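PDB 7NMQ: hemolysin BL lytic component L1 from Bacillus cereus, which probably serves as one part of the multi-component haemolysin BL enterotoxin, an alpha-helical pore-forming toxin that lyses cells. Local coordinates for residues S19-M24 with N67-T72. Sequence-based numbering, arbitrary orientation. Where two conformers were deposited one is given.
Sequences SHILVM and NYWLDT
Met24 lies across one face of the Trp69 indole, a compact example of apolar packing between a flexible thioether chain and a flat ring on two helices. Its CB does the closest touching, 3.3 Å from Trp69 CE2, and makes a CH-pi contact over the five-membered ring, 27° off the ring normal. Met24 CG stands 3.9 Å from Trp69 CZ2, and bends at chi2 and chi3 bring CE back over the indole on the same face as CB, near CD2 and CE3. SD stands further off, 4.9 Å from the centroid of the six-membered ring of Trp69, a long Met-aromatic contact. Trp69 reaches across with its CG anti to the backbone N (chi1 162°); Ile21 CA lies 4.0 Å from Trp69 CZ2 and Ile21 CG1 4.3 Å from Trp69 CH2. One residue past Met24, Asp25 OD1 accepts a hydrogen bond from Trp69 NE1, which links the helices, holds the indole N-H and helps fix the turn of the buried ring. Ala28, Lys74 and Ile77 also touch the indole, while Leu293 and Val297 of helix 275-325 pack on Met24. Helices 10-33 and 45-103 are thereby joined inside the elongated helical bundle characteristic of the ClyA/HBL family of pore-forming toxins.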
# COMPACT_ATOMS: atom_id res chain seq x y z
N SER A 19 0.97 -2.06 4.18
CA SER A 19 -0.10 -1.10 4.52
C SER A 19 -0.52 -0.33 3.27
O SER A 19 -1.71 -0.03 3.14
CB SER A 19 0.31 -0.18 5.65
OG SER A 19 1.09 0.92 5.19
N HIS A 20 0.42 0.03 2.41
CA HIS A 20 0.06 0.78 1.19
C HIS A 20 -0.68 -0.15 0.22
O HIS A 20 -1.57 0.33 -0.48
CB HIS A 20 1.27 1.40 0.51
CG HIS A 20 2.09 2.27 1.40
ND1 HIS A 20 1.51 3.15 2.29
CD2 HIS A 20 3.43 2.40 1.51
CE1 HIS A 20 2.49 3.77 2.95
NE2 HIS A 20 3.66 3.35 2.46
N ILE A 21 -0.26 -1.41 0.13
CA ILE A 21 -0.94 -2.38 -0.75
C ILE A 21 -2.39 -2.53 -0.29
O ILE A 21 -3.26 -2.53 -1.14
CB ILE A 21 -0.21 -3.75 -0.77
CG1 ILE A 21 1.12 -3.62 -1.51
CG2 ILE A 21 -1.04 -4.84 -1.37
CD1 ILE A 21 2.01 -4.82 -1.32
N LEU A 22 -2.63 -2.68 0.99
CA LEU A 22 -4.02 -2.79 1.50
C LEU A 22 -4.84 -1.57 1.09
O LEU A 22 -5.98 -1.75 0.57
CB LEU A 22 -4.00 -2.96 3.02
CG LEU A 22 -5.40 -2.97 3.66
CD1 LEU A 22 -6.16 -4.21 3.22
CD2 LEU A 22 -5.28 -2.92 5.17
N VAL A 23 -4.29 -0.38 1.28
CA VAL A 23 -5.04 0.86 1.00
C VAL A 23 -5.30 0.94 -0.51
O VAL A 23 -6.44 1.26 -0.91
CB VAL A 23 -4.29 2.08 1.52
CG1 VAL A 23 -4.85 3.36 0.95
CG2 VAL A 23 -4.22 2.04 3.05
N MET A 24 -4.32 0.65 -1.35
CA MET A 24 -4.53 0.67 -2.82
C MET A 24 -5.56 -0.36 -3.21
O MET A 24 -6.41 -0.05 -4.08
CB MET A 24 -3.26 0.35 -3.59
CG MET A 24 -2.27 1.42 -3.52
SD MET A 24 -2.72 2.95 -4.32
CE MET A 24 -2.95 2.45 -6.02
N ASN A 67 -7.78 -1.43 -12.33
CA ASN A 67 -7.41 -2.79 -12.77
C ASN A 67 -5.90 -2.86 -13.05
O ASN A 67 -5.31 -3.91 -12.81
CB ASN A 67 -8.24 -3.23 -13.96
CG ASN A 67 -9.60 -3.72 -13.53
OD1 ASN A 67 -9.70 -4.69 -12.79
ND2 ASN A 67 -10.63 -2.97 -13.87
N TYR A 68 -5.27 -1.77 -13.48
CA TYR A 68 -3.81 -1.77 -13.71
C TYR A 68 -3.14 -1.96 -12.35
O TYR A 68 -2.16 -2.73 -12.27
CB TYR A 68 -3.32 -0.45 -14.28
CG TYR A 68 -1.86 -0.46 -14.63
CD1 TYR A 68 -1.43 -0.95 -15.85
CD2 TYR A 68 -0.90 0.00 -13.73
CE1 TYR A 68 -0.08 -0.97 -16.16
CE2 TYR A 68 0.45 0.03 -14.05
CZ TYR A 68 0.86 -0.47 -15.26
OH TYR A 68 2.18 -0.48 -15.60
N TRP A 69 -3.59 -1.27 -11.32
CA TRP A 69 -3.05 -1.50 -9.94
C TRP A 69 -3.14 -2.99 -9.65
O TRP A 69 -2.14 -3.62 -9.25
CB TRP A 69 -3.75 -0.67 -8.86
CG TRP A 69 -3.49 -1.24 -7.50
CD1 TRP A 69 -4.33 -2.00 -6.74
CD2 TRP A 69 -2.22 -1.26 -6.83
NE1 TRP A 69 -3.68 -2.44 -5.61
CE2 TRP A 69 -2.38 -2.02 -5.65
CE3 TRP A 69 -0.97 -0.70 -7.13
CZ2 TRP A 69 -1.35 -2.20 -4.73
CZ3 TRP A 69 0.05 -0.90 -6.23
CH2 TRP A 69 -0.14 -1.62 -5.05
N LEU A 70 -4.34 -3.56 -9.76
CA LEU A 70 -4.56 -4.93 -9.25
C LEU A 70 -3.79 -5.95 -10.08
O LEU A 70 -3.30 -6.93 -9.49
CB LEU A 70 -6.06 -5.27 -9.26
CG LEU A 70 -6.96 -4.46 -8.32
CD1 LEU A 70 -8.44 -4.67 -8.68
CD2 LEU A 70 -6.69 -4.81 -6.85
N ASP A 71 -3.67 -5.75 -11.38
CA ASP A 71 -3.20 -6.82 -12.27
C ASP A 71 -1.75 -6.62 -12.71
O ASP A 71 -1.14 -7.62 -13.11
CB ASP A 71 -4.08 -6.96 -13.50
CG ASP A 71 -5.53 -7.31 -13.18
OD1 ASP A 71 -5.78 -7.88 -12.10
OD2 ASP A 71 -6.38 -7.04 -14.02
N THR A 72 -1.24 -5.40 -12.68
CA THR A 72 0.10 -5.11 -13.23
C THR A 72 1.01 -4.47 -12.17
O THR A 72 2.10 -5.04 -11.93
CB THR A 72 0.00 -4.27 -14.50
OG1 THR A 72 -0.86 -4.97 -15.40
CG2 THR A 72 1.36 -4.02 -15.14